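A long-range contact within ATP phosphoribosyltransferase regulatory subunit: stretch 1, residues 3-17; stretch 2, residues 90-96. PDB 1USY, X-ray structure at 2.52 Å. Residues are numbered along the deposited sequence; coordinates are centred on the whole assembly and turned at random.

Stretch 1 (3-17) FLDFEKVFSFYSKAT
Stretch 2 (90-96) EYQLGLE

A helix lies along a β-strand, running in the same direction. The angle between the two axes is 1°, and they approach to 9.8 Å. Leu 4 is extended (phi/psi -129/136) and Asp 5 turns the chain (-76/89) before the helix. From Glu 7 to Ala 16 phi stays between -47° and -73° and psi between -36° and -50°. Backbone bonds repeat from Phe 10 N to Phe 6 O (2.8 Å) through Thr 17 N to Tyr 13 O (2.9 Å). Thr 17 leaves helical geometry at -83/66. Residues 90-96 are extended throughout, and the strand continues beyond both ends.

The register is set by three CA pairs: Leu 4 to Tyr 91 at 9.2 Å, Val 9 to Leu 93 at 7.5 Å, and Ala 16 to Leu 95 at 7.9 Å. No hydrogen bond crosses the interface. Apolar packing holds the stretches together and buries 405 Å², both sides summed.

Leu 4, Val 9, Phe 12 and Ala 16 point their CA-to-CB bonds toward the strand. On the strand, Tyr 91 and Leu 93 point back toward the helix.

Leu 4 has chi1 t (-166°), with chi2 between wells at 91°. Leu 4 CD1 lies over the face of the Tyr 91 ring, 3.7 Å from the centroid and 12° off the normal. Tyr 91 is also t (-169°), with chi2 94°. This carries the Tyr 91 ring across toward the helix, where Tyr 91 OH lies 4.1 Å from Val 9 CG2. Val 9, chi1 t (-166°), also places CG2 4.4 Å from Leu 93 CD2. Its short branched side chain fits where the backbones are close.

Phe 12 has the largest area covered by the other stretch. With chi1 t (-179°) and chi2 77°, its ring receives Leu 93 CB over one face, 3.9 Å from the centroid. Leu 93 is m, t (-59°, -172°), which brings CD1 to 3.7 Å from Phe 12 CB. Phe 12 CE2 is 3.7 Å from Gly 94 N. Gly 94 has no side chain, and its backbone is nearly fully extended (-160/170).

Leu 95 starts sideways, but its m, t rotamer (-46°, 166°) brings its end nearer the helix. Leu 95 CD2 sits 3.5 Å from Phe 12 CZ and 3.9 Å from Ala 16 CB. The small Ala 16 presents just a methyl group to this leucine.

Lys 8 starts sideways. The chain leads away, so its charged end lies outside the apolar contact; there Lys 8 NZ forms a salt bridge with Asp 5 OD1 (3.6 Å).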

# COMPACT_ATOMS: atom_id res chain seq x y z
N PHE B 3 -14.77 -9.34 25.07
CA PHE B 3 -15.89 -10.18 25.44
C PHE B 3 -17.12 -9.71 24.69
O PHE B 3 -17.29 -8.53 24.47
CB PHE B 3 -16.13 -10.08 26.95
CG PHE B 3 -17.44 -10.66 27.38
CD1 PHE B 3 -17.49 -11.95 27.92
CD2 PHE B 3 -18.62 -9.95 27.22
CE1 PHE B 3 -18.70 -12.49 28.31
CE2 PHE B 3 -19.83 -10.50 27.60
CZ PHE B 3 -19.86 -11.77 28.15
N LEU B 4 -17.98 -10.66 24.33
CA LEU B 4 -19.26 -10.39 23.67
C LEU B 4 -20.32 -11.15 24.45
O LEU B 4 -20.09 -12.29 24.83
CB LEU B 4 -19.22 -10.87 22.21
CG LEU B 4 -20.32 -10.41 21.24
CD1 LEU B 4 -19.96 -9.12 20.51
CD2 LEU B 4 -20.62 -11.44 20.22
N ASP B 5 -21.46 -10.53 24.72
CA ASP B 5 -22.58 -11.30 25.27
C ASP B 5 -23.19 -12.08 24.11
O ASP B 5 -24.07 -11.60 23.42
CB ASP B 5 -23.63 -10.42 25.95
CG ASP B 5 -24.61 -11.23 26.79
OD1 ASP B 5 -25.57 -10.65 27.33
OD2 ASP B 5 -24.52 -12.47 26.95
N PHE B 6 -22.67 -13.28 23.90
CA PHE B 6 -23.06 -14.08 22.75
C PHE B 6 -24.45 -14.71 22.96
O PHE B 6 -25.11 -15.07 21.98
CB PHE B 6 -22.02 -15.15 22.52
CG PHE B 6 -22.23 -15.97 21.30
CD1 PHE B 6 -22.94 -17.17 21.36
CD2 PHE B 6 -21.65 -15.57 20.08
CE1 PHE B 6 -23.11 -17.97 20.23
CE2 PHE B 6 -21.82 -16.35 18.93
CZ PHE B 6 -22.56 -17.56 19.01
N GLU B 7 -24.89 -14.82 24.22
CA GLU B 7 -26.29 -15.09 24.54
C GLU B 7 -27.19 -14.17 23.70
O GLU B 7 -28.28 -14.57 23.29
CB GLU B 7 -26.57 -14.83 26.02
CG GLU B 7 -27.08 -16.02 26.83
N LYS B 8 -26.74 -12.93 23.47
CA LYS B 8 -27.55 -11.94 22.76
C LYS B 8 -27.59 -12.29 21.28
O LYS B 8 -28.64 -12.23 20.63
CB LYS B 8 -27.05 -10.51 23.02
CG LYS B 8 -27.59 -9.91 24.34
CD LYS B 8 -26.92 -8.60 24.79
CE LYS B 8 -27.45 -8.18 26.18
NZ LYS B 8 -26.58 -7.26 26.99
N VAL B 9 -26.45 -12.75 20.78
CA VAL B 9 -26.35 -13.28 19.42
C VAL B 9 -27.21 -14.53 19.21
O VAL B 9 -27.91 -14.60 18.22
CB VAL B 9 -24.90 -13.52 19.02
CG1 VAL B 9 -24.83 -13.74 17.58
CG2 VAL B 9 -24.07 -12.31 19.37
N PHE B 10 -27.19 -15.48 20.14
CA PHE B 10 -28.03 -16.67 20.03
C PHE B 10 -29.51 -16.32 20.05
O PHE B 10 -30.31 -16.85 19.26
CB PHE B 10 -27.76 -17.66 21.17
CG PHE B 10 -28.77 -18.81 21.25
CD1 PHE B 10 -28.73 -19.87 20.34
CD2 PHE B 10 -29.76 -18.82 22.23
CE1 PHE B 10 -29.65 -20.93 20.41
CE2 PHE B 10 -30.68 -19.86 22.31
CZ PHE B 10 -30.62 -20.92 21.39
N SER B 11 -29.87 -15.42 20.97
CA SER B 11 -31.23 -14.97 21.14
C SER B 11 -31.79 -14.36 19.84
O SER B 11 -32.88 -14.72 19.41
CB SER B 11 -31.30 -13.97 22.29
OG SER B 11 -32.61 -13.43 22.44
N PHE B 12 -31.01 -13.46 19.25
CA PHE B 12 -31.35 -12.74 18.02
C PHE B 12 -31.51 -13.71 16.86
O PHE B 12 -32.43 -13.58 16.08
CB PHE B 12 -30.26 -11.70 17.68
CG PHE B 12 -30.56 -10.91 16.44
CD1 PHE B 12 -31.49 -9.87 16.48
CD2 PHE B 12 -29.89 -11.19 15.25
CE1 PHE B 12 -31.79 -9.15 15.33
CE2 PHE B 12 -30.16 -10.45 14.09
CZ PHE B 12 -31.12 -9.44 14.12
N TYR B 13 -30.60 -14.67 16.79
CA TYR B 13 -30.63 -15.79 15.87
C TYR B 13 -31.91 -16.63 16.04
O TYR B 13 -32.45 -17.14 15.07
CB TYR B 13 -29.37 -16.66 16.08
CG TYR B 13 -29.52 -18.11 15.67
CD1 TYR B 13 -29.69 -18.46 14.31
CD2 TYR B 13 -29.51 -19.14 16.62
CE1 TYR B 13 -29.85 -19.77 13.92
CE2 TYR B 13 -29.67 -20.47 16.22
CZ TYR B 13 -29.84 -20.78 14.87
OH TYR B 13 -29.99 -22.09 14.45
N SER B 14 -32.37 -16.81 17.28
CA SER B 14 -33.65 -17.50 17.50
C SER B 14 -34.83 -16.68 17.03
O SER B 14 -35.72 -17.21 16.38
CB SER B 14 -33.85 -17.93 18.96
OG SER B 14 -32.66 -18.52 19.44
N LYS B 15 -34.84 -15.40 17.34
CA LYS B 15 -35.90 -14.54 16.86
C LYS B 15 -35.98 -14.56 15.35
O LYS B 15 -37.07 -14.69 14.80
CB LYS B 15 -35.72 -13.11 17.36
CG LYS B 15 -35.84 -12.99 18.85
CD LYS B 15 -35.42 -11.60 19.32
CE LYS B 15 -35.04 -11.60 20.79
NZ LYS B 15 -35.95 -12.43 21.62
N ALA B 16 -34.81 -14.48 14.69
CA ALA B 16 -34.74 -14.43 13.23
C ALA B 16 -35.08 -15.74 12.51
O ALA B 16 -35.89 -15.74 11.57
CB ALA B 16 -33.41 -13.90 12.77
N THR B 17 -34.46 -16.85 12.94
CA THR B 17 -34.67 -18.14 12.29
C THR B 17 -35.93 -18.72 12.88
O THR B 17 -35.89 -19.73 13.58
CB THR B 17 -33.44 -19.15 12.48
OG1 THR B 17 -32.86 -19.01 13.78
CG2 THR B 17 -32.21 -18.85 11.50
N GLU B 90 -17.74 -1.81 14.58
CA GLU B 90 -18.88 -1.87 15.45
C GLU B 90 -19.43 -3.25 15.23
O GLU B 90 -19.61 -3.66 14.08
CB GLU B 90 -19.92 -0.85 14.97
N TYR B 91 -19.70 -3.97 16.32
CA TYR B 91 -20.29 -5.29 16.14
C TYR B 91 -21.80 -5.17 15.97
O TYR B 91 -22.50 -4.63 16.85
CB TYR B 91 -19.98 -6.18 17.34
CG TYR B 91 -20.32 -7.65 17.09
CD1 TYR B 91 -19.34 -8.53 16.62
CD2 TYR B 91 -21.63 -8.11 17.32
CE1 TYR B 91 -19.66 -9.88 16.38
CE2 TYR B 91 -21.95 -9.45 17.08
CZ TYR B 91 -20.97 -10.34 16.62
OH TYR B 91 -21.29 -11.64 16.39
N GLN B 92 -22.34 -5.64 14.84
CA GLN B 92 -23.75 -5.42 14.51
C GLN B 92 -24.59 -6.68 14.38
O GLN B 92 -24.11 -7.73 13.88
CB GLN B 92 -23.86 -4.67 13.19
CG GLN B 92 -23.84 -3.18 13.36
CD GLN B 92 -24.03 -2.45 12.04
OE1 GLN B 92 -24.81 -2.90 11.19
NE2 GLN B 92 -23.29 -1.36 11.86
N LEU B 93 -25.84 -6.58 14.79
CA LEU B 93 -26.82 -7.61 14.51
C LEU B 93 -27.80 -7.06 13.51
O LEU B 93 -28.23 -5.95 13.67
CB LEU B 93 -27.57 -8.05 15.77
CG LEU B 93 -26.70 -8.60 16.89
CD1 LEU B 93 -27.52 -9.20 18.07
CD2 LEU B 93 -25.73 -9.64 16.36
N GLY B 94 -28.17 -7.81 12.49
CA GLY B 94 -29.12 -7.29 11.53
C GLY B 94 -29.90 -8.21 10.63
O GLY B 94 -29.67 -9.41 10.54
N LEU B 95 -30.88 -7.62 9.95
CA LEU B 95 -31.77 -8.36 9.08
C LEU B 95 -31.79 -7.64 7.76
O LEU B 95 -31.45 -6.47 7.65
CB LEU B 95 -33.19 -8.43 9.63
CG LEU B 95 -33.38 -8.79 11.10
CD1 LEU B 95 -34.83 -8.49 11.58
CD2 LEU B 95 -33.00 -10.25 11.33
N GLU B 96 -32.21 -8.37 6.74
CA GLU B 96 -32.28 -7.87 5.39
C GLU B 96 -33.31 -8.74 4.65
O GLU B 96 -33.13 -9.96 4.54
CB GLU B 96 -30.89 -7.98 4.79
CG GLU B 96 -30.46 -6.81 3.95
CD GLU B 96 -30.51 -5.48 4.67
OE1 GLU B 96 -31.39 -4.69 4.30
OE2 GLU B 96 -29.66 -5.22 5.56